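Long-range contact in putative HAD family hydrolase (Streptomyces avermitilis, PDB 3MMZ), which is a HAD-type domain of the KdsC family, probably a metal-dependent phosphatase, from a longer protein thought to activate N-acylneuraminate with CTP as its CMP conjugate: residues R52-N66 against A73-K87. Numbering follows the deposited sequence.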
ATOM      1  N   ARG D  52     -26.994 -10.319 -15.849  1.00 15.07           N
ATOM      2  CA  ARG D  52     -28.399 -10.725 -15.879  1.00 17.01           C
ATOM      3  C   ARG D  52     -29.105 -10.219 -17.140  1.00 18.05           C
ATOM      4  O   ARG D  52     -29.817 -10.977 -17.797  1.00 18.35           O
ATOM      5  CB  ARG D  52     -29.118 -10.248 -14.613  1.00 18.52           C
ATOM      6  CG  ARG D  52     -30.617 -10.560 -14.594  1.00 32.75           C
ATOM      7  CD  ARG D  52     -31.282 -10.102 -13.304  1.00 21.21           C
ATOM      8  NE  ARG D  52     -30.893  -8.745 -12.913  1.00 33.41           N
ATOM      9  CZ  ARG D  52     -31.468  -7.626 -13.351  1.00 22.81           C
ATOM     10  NH1 ARG D  52     -32.483  -7.670 -14.213  1.00 33.68           N
ATOM     11  NH2 ARG D  52     -31.026  -6.446 -12.924  1.00 33.61           N
ATOM     12  N   LYS D  53     -28.895  -8.947 -17.482  1.00 18.68           N
ATOM     13  CA  LYS D  53     -29.479  -8.355 -18.692  1.00 19.51           C
ATOM     14  C   LYS D  53     -29.010  -9.041 -19.973  1.00 19.34           C
ATOM     15  O   LYS D  53     -29.735  -9.052 -20.971  1.00 19.31           O
ATOM     16  CB  LYS D  53     -29.192  -6.858 -18.768  1.00 20.81           C
ATOM     17  CG  LYS D  53     -30.068  -6.017 -17.856  1.00 34.64           C
ATOM     18  CD  LYS D  53     -29.558  -4.587 -17.790  1.00 23.17           C
ATOM     19  CE  LYS D  53     -30.530  -3.664 -17.059  1.00 34.99           C
ATOM     20  NZ  LYS D  53     -30.591  -3.972 -15.601  1.00 24.27           N
ATOM     21  N   SER D  54     -27.809  -9.616 -19.934  1.00 18.57           N
ATOM     22  CA  SER D  54     -27.256 -10.346 -21.069  1.00 18.95           C
ATOM     23  C   SER D  54     -27.888 -11.740 -21.250  1.00 19.14           C
ATOM     24  O   SER D  54     -27.573 -12.451 -22.210  1.00 19.91           O
ATOM     25  CB  SER D  54     -25.727 -10.438 -20.960  1.00 18.78           C
ATOM     26  OG  SER D  54     -25.316 -11.485 -20.095  1.00 19.51           O
ATOM     27  N   GLY D  55     -28.769 -12.132 -20.332  1.00 18.58           N
ATOM     28  CA  GLY D  55     -29.490 -13.405 -20.456  1.00 18.40           C
ATOM     29  C   GLY D  55     -28.846 -14.582 -19.743  1.00 18.04           C
ATOM     30  O   GLY D  55     -29.278 -15.725 -19.904  1.00 17.87           O
ATOM     31  N   LEU D  56     -27.806 -14.315 -18.955  1.00 17.73           N
ATOM     32  CA  LEU D  56     -27.168 -15.365 -18.174  1.00 17.50           C
ATOM     33  C   LEU D  56     -28.047 -15.749 -16.996  1.00 17.77           C
ATOM     34  O   LEU D  56     -28.648 -14.884 -16.359  1.00 17.81           O
ATOM     35  CB  LEU D  56     -25.799 -14.908 -17.672  1.00 17.03           C
ATOM     36  CG  LEU D  56     -24.683 -14.854 -18.711  1.00 15.92           C
ATOM     37  CD1 LEU D  56     -23.537 -14.008 -18.188  1.00 17.06           C
ATOM     38  CD2 LEU D  56     -24.198 -16.258 -19.055  1.00 17.25           C
ATOM     39  N   THR D  57     -28.132 -17.045 -16.717  1.00 18.04           N
ATOM     40  CA  THR D  57     -28.857 -17.515 -15.542  1.00 19.48           C
ATOM     41  C   THR D  57     -28.010 -17.296 -14.280  1.00 20.97           C
ATOM     42  O   THR D  57     -26.886 -17.795 -14.188  1.00 21.08           O
ATOM     43  CB  THR D  57     -29.270 -18.994 -15.694  1.00 19.79           C
ATOM     44  OG1 THR D  57     -29.958 -19.171 -16.941  1.00 20.76           O
ATOM     45  CG2 THR D  57     -30.183 -19.411 -14.552  1.00 21.20           C
HETATM   46  N   MSE D  58     -28.557 -16.541 -13.328  1.00 22.02           N
HETATM   47  CA  MSE D  58     -27.827 -16.104 -12.133  1.00 24.08           C
HETATM   48  C   MSE D  58     -28.271 -16.858 -10.890  1.00 22.69           C
HETATM   49  O   MSE D  58     -29.398 -17.369 -10.829  1.00 22.69           O
HETATM   50  CB  MSE D  58     -28.035 -14.608 -11.880  1.00 27.22           C
HETATM   51  CG  MSE D  58     -27.981 -13.717 -13.109  1.00 24.09           C
HETATM   52 SE   MSE D  58     -26.176 -13.567 -13.845  1.00 32.53          SE
HETATM   53  CE  MSE D  58     -25.199 -12.856 -12.314  1.00 23.43           C
ATOM     54  N   LEU D  59     -27.388 -16.906  -9.892  1.00 20.37           N
ATOM     55  CA  LEU D  59     -27.691 -17.560  -8.623  1.00 18.48           C
ATOM     56  C   LEU D  59     -26.673 -17.187  -7.568  1.00 17.70           C
ATOM     57  O   LEU D  59     -25.475 -17.196  -7.836  1.00 17.24           O
ATOM     58  CB  LEU D  59     -27.699 -19.083  -8.784  1.00 17.88           C
ATOM     59  CG  LEU D  59     -28.092 -19.909  -7.548  1.00 17.20           C
ATOM     60  CD1 LEU D  59     -29.556 -19.711  -7.184  1.00 17.62           C
ATOM     61  CD2 LEU D  59     -27.773 -21.381  -7.740  1.00 17.94           C
ATOM     62  N   ILE D  60     -27.161 -16.872  -6.370  1.00 17.02           N
ATOM     63  CA  ILE D  60     -26.314 -16.783  -5.190  1.00 16.71           C
ATOM     64  C   ILE D  60     -26.505 -18.041  -4.352  1.00 17.80           C
ATOM     65  O   ILE D  60     -27.636 -18.407  -4.008  1.00 17.44           O
ATOM     66  CB  ILE D  60     -26.630 -15.528  -4.357  1.00 16.14           C
ATOM     67  CG1 ILE D  60     -26.227 -14.278  -5.147  1.00 15.13           C
ATOM     68  CG2 ILE D  60     -25.913 -15.588  -3.022  1.00 15.15           C
ATOM     69  CD1 ILE D  60     -26.708 -12.973  -4.548  1.00 16.23           C
ATOM     70  N   LEU D  61     -25.387 -18.687  -4.032  1.00 19.37           N
ATOM     71  CA  LEU D  61     -25.367 -19.945  -3.299  1.00 21.52           C
ATOM     72  C   LEU D  61     -24.602 -19.762  -1.990  1.00 24.50           C
ATOM     73  O   LEU D  61     -23.464 -19.302  -2.005  1.00 24.21           O
ATOM     74  CB  LEU D  61     -24.689 -21.014  -4.163  1.00 20.91           C
ATOM     75  CG  LEU D  61     -24.602 -22.461  -3.679  1.00 22.78           C
ATOM     76  CD1 LEU D  61     -25.992 -23.075  -3.575  1.00 20.80           C
ATOM     77  CD2 LEU D  61     -23.754 -23.268  -4.638  1.00 21.08           C
ATOM     78  N   SER D  62     -25.225 -20.114  -0.864  1.00 27.77           N
ATOM     79  CA  SER D  62     -24.565 -19.986   0.444  1.00 30.83           C
ATOM     80  C   SER D  62     -24.973 -21.063   1.457  1.00 33.32           C
ATOM     81  O   SER D  62     -26.089 -21.574   1.420  1.00 33.38           O
ATOM     82  CB  SER D  62     -24.776 -18.582   1.029  1.00 31.27           C
ATOM     83  OG  SER D  62     -23.917 -18.358   2.135  1.00 27.11           O
ATOM     84  N   THR D  63     -24.042 -21.392   2.354  1.00 35.65           N
ATOM     85  CA  THR D  63     -24.231 -22.418   3.384  1.00 37.84           C
ATOM     86  C   THR D  63     -25.028 -21.908   4.587  1.00 39.67           C
ATOM     87  O   THR D  63     -25.735 -22.680   5.238  1.00 40.10           O
ATOM     88  CB  THR D  63     -22.855 -22.973   3.886  1.00 37.99           C
ATOM     89  OG1 THR D  63     -22.014 -23.285   2.771  1.00 47.94           O
ATOM     90  CG2 THR D  63     -23.026 -24.227   4.741  1.00 47.87           C
ATOM     91  N   GLU D  64     -24.923 -20.614   4.880  1.00 41.19           N
ATOM     92  CA  GLU D  64     -25.402 -20.097   6.165  1.00 42.61           C
ATOM     93  C   GLU D  64     -26.815 -19.499   6.164  1.00 42.84           C
ATOM     94  O   GLU D  64     -27.289 -18.986   5.147  1.00 43.08           O
ATOM     95  CB  GLU D  64     -24.393 -19.103   6.741  1.00 43.38           C
ATOM     96  CG  GLU D  64     -24.193 -19.256   8.245  1.00 58.13           C
ATOM     97  CD  GLU D  64     -22.883 -18.662   8.725  1.00 44.33           C
ATOM     98  OE1 GLU D  64     -22.076 -19.405   9.328  1.00 58.23           O
ATOM     99  OE2 GLU D  64     -22.660 -17.453   8.491  1.00 58.21           O
ATOM    100  N   GLN D  65     -27.467 -19.570   7.327  1.00 42.58           N
ATOM    101  CA  GLN D  65     -28.852 -19.122   7.495  1.00 42.28           C
ATOM    102  C   GLN D  65     -29.032 -17.607   7.485  1.00 41.26           C
ATOM    103  O   GLN D  65     -30.139 -17.125   7.227  1.00 41.18           O
ATOM    104  CB  GLN D  65     -29.460 -19.701   8.780  1.00 42.91           C
ATOM    105  CG  GLN D  65     -30.083 -21.092   8.622  1.00 54.18           C
ATOM    106  CD  GLN D  65     -29.052 -22.204   8.459  1.00 43.48           C
ATOM    107  OE1 GLN D  65     -27.880 -22.042   8.806  1.00 54.32           O
ATOM    108  NE2 GLN D  65     -29.491 -23.344   7.932  1.00 54.13           N
ATOM    109  N   ASN D  66     -27.954 -16.869   7.771  1.00 40.26           N
ATOM    110  CA  ASN D  66     -27.981 -15.401   7.826  1.00 39.31           C
ATOM    111  C   ASN D  66     -28.777 -14.782   6.670  1.00 37.38           C
ATOM    112  O   ASN D  66     -28.404 -14.933   5.507  1.00 37.91           O
ATOM    113  CB  ASN D  66     -26.551 -14.840   7.878  1.00 40.27           C
ATOM    114  CG  ASN D  66     -26.504 -13.321   8.086  1.00 50.81           C
ATOM    115  OD1 ASN D  66     -27.421 -12.718   8.655  1.00 41.00           O
ATOM    116  ND2 ASN D  66     -25.413 -12.703   7.634  1.00 41.08           N
ATOM    117  N   ALA D  73     -29.727 -10.576  -2.492  1.00 17.32           N
ATOM    118  CA  ALA D  73     -30.256 -11.257  -3.664  1.00 17.62           C
ATOM    119  C   ALA D  73     -31.540 -10.561  -4.147  1.00 18.43           C
ATOM    120  O   ALA D  73     -31.750 -10.416  -5.353  1.00 18.32           O
ATOM    121  CB  ALA D  73     -30.508 -12.725  -3.355  1.00 17.38           C
ATOM    122  N   ARG D  74     -32.358 -10.113  -3.193  1.00 19.34           N
ATOM    123  CA  ARG D  74     -33.611  -9.394  -3.472  1.00 21.19           C
ATOM    124  C   ARG D  74     -33.343  -8.091  -4.230  1.00 21.34           C
ATOM    125  O   ARG D  74     -33.950  -7.836  -5.268  1.00 20.92           O
ATOM    126  CB  ARG D  74     -34.359  -9.110  -2.163  1.00 22.76           C
ATOM    127  CG  ARG D  74     -35.865  -8.930  -2.304  1.00 42.06           C
ATOM    128  CD  ARG D  74     -36.597  -9.163  -0.972  1.00 25.06           C
ATOM    129  NE  ARG D  74     -36.260  -8.165   0.053  1.00 42.39           N
ATOM    130  CZ  ARG D  74     -35.593  -8.421   1.179  1.00 25.90           C
ATOM    131  NH1 ARG D  74     -35.337  -7.439   2.037  1.00 42.44           N
ATOM    132  NH2 ARG D  74     -35.176  -9.654   1.459  1.00 42.52           N
ATOM    133  N   LYS D  75     -32.411  -7.289  -3.714  1.00 21.38           N
ATOM    134  CA  LYS D  75     -32.037  -6.030  -4.346  1.00 21.89           C
ATOM    135  C   LYS D  75     -31.467  -6.248  -5.755  1.00 20.74           C
ATOM    136  O   LYS D  75     -31.743  -5.468  -6.662  1.00 20.43           O
ATOM    137  CB  LYS D  75     -31.098  -5.225  -3.423  1.00 23.33           C
ATOM    138  CG  LYS D  75     -29.724  -4.857  -3.987  1.00 44.69           C
ATOM    139  CD  LYS D  75     -29.742  -3.693  -4.968  1.00 25.22           C
ATOM    140  CE  LYS D  75     -29.699  -2.344  -4.282  1.00 44.95           C
ATOM    141  NZ  LYS D  75     -29.476  -1.297  -5.304  1.00 26.07           N
ATOM    142  N   LEU D  76     -30.697  -7.321  -5.929  1.00 19.83           N
ATOM    143  CA  LEU D  76     -30.102  -7.652  -7.223  1.00 19.61           C
ATOM    144  C   LEU D  76     -31.085  -8.340  -8.189  1.00 19.83           C
ATOM    145  O   LEU D  76     -30.760  -8.538  -9.361  1.00 19.52           O
ATOM    146  CB  LEU D  76     -28.866  -8.542  -7.025  1.00 19.51           C
ATOM    147  CG  LEU D  76     -27.663  -7.964  -6.272  1.00 19.01           C
ATOM    148  CD1 LEU D  76     -26.609  -9.048  -6.066  1.00 19.87           C
ATOM    149  CD2 LEU D  76     -27.084  -6.762  -7.002  1.00 19.93           C
ATOM    150  N   LYS D  77     -32.268  -8.708  -7.697  1.00 20.58           N
ATOM    151  CA  LYS D  77     -33.269  -9.445  -8.500  1.00 21.84           C
ATOM    152  C   LYS D  77     -32.752 -10.793  -9.030  1.00 21.67           C
ATOM    153  O   LYS D  77     -33.021 -11.170 -10.178  1.00 22.01           O
ATOM    154  CB  LYS D  77     -33.794  -8.592  -9.675  1.00 23.24           C
ATOM    155  CG  LYS D  77     -34.433  -7.266  -9.307  1.00 36.00           C
ATOM    156  CD  LYS D  77     -34.751  -6.487 -10.581  1.00 25.56           C
ATOM    157  CE  LYS D  77     -35.790  -5.396 -10.350  1.00 36.32           C
ATOM    158  NZ  LYS D  77     -35.161  -4.120  -9.911  1.00 26.89           N
ATOM    159  N   ILE D  78     -31.994 -11.506  -8.199  1.00 21.22           N
ATOM    160  CA  ILE D  78     -31.495 -12.837  -8.564  1.00 20.74           C
ATOM    161  C   ILE D  78     -31.817 -13.864  -7.473  1.00 19.27           C
ATOM    162  O   ILE D  78     -31.877 -13.513  -6.288  1.00 17.96           O
ATOM    163  CB  ILE D  78     -29.968 -12.851  -8.927  1.00 21.29           C
ATOM    164  CG1 ILE D  78     -29.101 -12.422  -7.744  1.00 23.42           C
ATOM    165  CG2 ILE D  78     -29.686 -12.006 -10.181  1.00 23.32           C
ATOM    166  CD1 ILE D  78     -27.599 -12.571  -8.012  1.00 21.90           C
ATOM    167  N   PRO D  79     -32.043 -15.135  -7.870  1.00 19.56           N
ATOM    168  CA  PRO D  79     -32.447 -16.131  -6.880  1.00 19.78           C
ATOM    169  C   PRO D  79     -31.331 -16.482  -5.896  1.00 19.74           C
ATOM    170  O   PRO D  79     -30.145 -16.316  -6.197  1.00 19.17           O
ATOM    171  CB  PRO D  79     -32.820 -17.362  -7.726  1.00 19.94           C
ATOM    172  CG  PRO D  79     -32.902 -16.886  -9.134  1.00 23.26           C
ATOM    173  CD  PRO D  79     -32.012 -15.694  -9.234  1.00 19.84           C
ATOM    174  N   VAL D  80     -31.741 -16.931  -4.719  1.00 19.71           N
ATOM    175  CA  VAL D  80     -30.829 -17.427  -3.715  1.00 20.40           C
ATOM    176  C   VAL D  80     -31.096 -18.910  -3.439  1.00 20.96           C
ATOM    177  O   VAL D  80     -32.237 -19.373  -3.489  1.00 19.69           O
ATOM    178  CB  VAL D  80     -30.899 -16.568  -2.412  1.00 20.86           C
ATOM    179  CG1 VAL D  80     -32.251 -16.721  -1.701  1.00 29.52           C
ATOM    180  CG2 VAL D  80     -29.746 -16.906  -1.476  1.00 29.53           C
ATOM    181  N   LEU D  81     -30.020 -19.645  -3.183  1.00 22.82           N
ATOM    182  CA  LEU D  81     -30.088 -21.008  -2.701  1.00 25.70           C
ATOM    183  C   LEU D  81     -29.148 -21.022  -1.499  1.00 28.54           C
ATOM    184  O   LEU D  81     -27.937 -21.148  -1.653  1.00 27.96           O
ATOM    185  CB  LEU D  81     -29.631 -21.965  -3.810  1.00 25.80           C
ATOM    186  CG  LEU D  81     -29.860 -23.480  -3.796  1.00 24.43           C
ATOM    187  CD1 LEU D  81     -31.339 -23.857  -3.742  1.00 26.21           C
ATOM    188  CD2 LEU D  81     -29.190 -24.099  -5.025  1.00 26.22           C
ATOM    189  N   HIS D  82     -29.700 -20.828  -0.301  1.00 31.78           N
ATOM    190  CA  HIS D  82     -28.863 -20.704   0.899  1.00 34.89           C
ATOM    191  C   HIS D  82     -29.408 -21.444   2.128  1.00 36.45           C
ATOM    192  O   HIS D  82     -30.549 -21.918   2.124  1.00 36.38           O
ATOM    193  CB  HIS D  82     -28.560 -19.228   1.214  1.00 36.29           C
ATOM    194  CG  HIS D  82     -29.555 -18.584   2.128  1.00 38.43           C
ATOM    195  ND1 HIS D  82     -29.233 -18.170   3.404  1.00 37.42           N
ATOM    196  CD2 HIS D  82     -30.866 -18.291   1.956  1.00 37.40           C
ATOM    197  CE1 HIS D  82     -30.301 -17.645   3.977  1.00 38.25           C
ATOM    198  NE2 HIS D  82     -31.306 -17.706   3.120  1.00 38.21           N
ATOM    199  N   GLY D  83     -28.578 -21.529   3.172  1.00 37.85           N
ATOM    200  CA  GLY D  83     -28.867 -22.349   4.356  1.00 38.75           C
ATOM    201  C   GLY D  83     -28.720 -23.834   4.053  1.00 39.62           C
ATOM    202  O   GLY D  83     -29.381 -24.670   4.672  1.00 40.05           O
ATOM    203  N   ILE D  84     -27.830 -24.151   3.110  1.00 40.11           N
ATOM    204  CA  ILE D  84     -27.726 -25.483   2.505  1.00 40.30           C
ATOM    205  C   ILE D  84     -26.728 -26.373   3.242  1.00 40.92           C
ATOM    206  O   ILE D  84     -25.615 -25.932   3.558  1.00 41.66           O
ATOM    207  CB  ILE D  84     -27.288 -25.384   1.002  1.00 39.98           C
ATOM    208  CG1 ILE D  84     -28.218 -24.464   0.192  1.00 37.92           C
ATOM    209  CG2 ILE D  84     -27.151 -26.772   0.368  1.00 37.97           C
ATOM    210  CD1 ILE D  84     -29.612 -25.018  -0.099  1.00 39.47           C
ATOM    211  N   ASP D  85     -27.129 -27.620   3.502  1.00 40.67           N
ATOM    212  CA  ASP D  85     -26.225 -28.646   4.041  1.00 40.31           C
ATOM    213  C   ASP D  85     -24.973 -28.792   3.159  1.00 38.64           C
ATOM    214  O   ASP D  85     -23.873 -28.383   3.560  1.00 39.16           O
ATOM    215  CB  ASP D  85     -26.957 -29.990   4.187  1.00 41.26           C
ATOM    216  CG  ASP D  85     -26.059 -31.113   4.730  1.00 54.94           C
ATOM    217  OD1 ASP D  85     -25.063 -30.826   5.436  1.00 42.02           O
ATOM    218  OD2 ASP D  85     -26.361 -32.297   4.454  1.00 41.88           O
ATOM    219  N   ARG D  86     -25.147 -29.360   1.965  1.00 35.92           N
ATOM    220  CA  ARG D  86     -24.033 -29.552   1.037  1.00 33.06           C
ATOM    221  C   ARG D  86     -24.151 -28.724  -0.239  1.00 29.67           C
ATOM    222  O   ARG D  86     -24.978 -28.989  -1.115  1.00 28.86           O
ATOM    223  CB  ARG D  86     -23.808 -31.030   0.736  1.00 33.61           C
ATOM    224  CG  ARG D  86     -22.906 -31.695   1.763  1.00 37.28           C
ATOM    225  CD  ARG D  86     -22.395 -33.021   1.276  1.00 34.21           C
ATOM    226  NE  ARG D  86     -21.677 -32.913   0.006  1.00 37.33           N
ATOM    227  CZ  ARG D  86     -21.395 -33.952  -0.775  1.00 34.49           C
ATOM    228  NH1 ARG D  86     -21.776 -35.172  -0.420  1.00 37.44           N
ATOM    229  NH2 ARG D  86     -20.742 -33.772  -1.915  1.00 37.43           N
ATOM    230  N   LYS D  87     -23.284 -27.720  -0.311  1.00 27.00           N
ATOM    231  CA  LYS D  87     -23.297 -26.693  -1.335  1.00 24.70           C
ATOM    232  C   LYS D  87     -23.226 -27.276  -2.741  1.00 21.62           C
ATOM    233  O   LYS D  87     -24.045 -26.957  -3.596  1.00 20.89           O
ATOM    234  CB  LYS D  87     -22.107 -25.756  -1.093  1.00 25.10           C
ATOM    235  CG  LYS D  87     -22.334 -24.354  -1.526  1.00 26.37           C
ATOM    236  CD  LYS D  87     -21.659 -23.371  -0.593  1.00 25.93           C
ATOM    237  CE  LYS D  87     -20.160 -23.294  -0.814  1.00 26.03           C
ATOM    238  NZ  LYS D  87     -19.628 -22.023  -0.237  1.00 26.18           N
TER
HETATM  239  O   HOH W   1     -29.440  -7.222 -10.997  1.00 37.95           O
HETATM  240  O   HOH W   2     -20.524 -20.770   2.183  1.00 29.74           O
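Ile60 sits opposite Val80 in parallel register, its N and O bonding to Pro79 and Leu81, where strands 57-62 and 80-82 close a beta-alpha-beta unit through helix 68-76, at one edge of the Rossmann-like HAD sheet. Three backbone bonds join them: Ile60 N gives a nearly linear bond to Pro79 O (3.0 Å), Leu81 N meets Ile60 O almost head-on (2.8 Å), and Ser62 N reaches Leu81 O (3.0 Å) from 24° off its carbonyl plane. On the side facing helix 68-76, Ile60 CD1 lies against Ile78 CD1 (3.6 Å), with Ala73 CB beside it; with Ile78 CG1 between its own backbone N and carbonyl carbon (chi1 62°), CG2 stands anti to the carbonyl carbon and presses on Met58 CB. On the other face Leu61 and Leu81 run side by side. His82 ND1 donates to Glu64 O (2.7 Å), in the carbonyl plane but 19° out of the ring plane, while Gln65 O lies at the ring edge near CE1. A leucine in place of His82 would probably leave Glu64 O without this donor and the 63-66 loop freer to move. At the opposite end one water accepts from Arg52 NH2 and donates to Leu76 O, a carbonyl at the end of helix 68-76. Lys87 packs CG on Leu61 CD2 (3.6 Å) and extends toward the calcium site of Asp18 and Asp20; its ammonium forms a salt bridge with Asp114 and a hydrogen bond with Asn113. Lys87 NZ also donates to a second water at 2.9 Å, which is hydrogen-bonded in turn to Thr63 OG1.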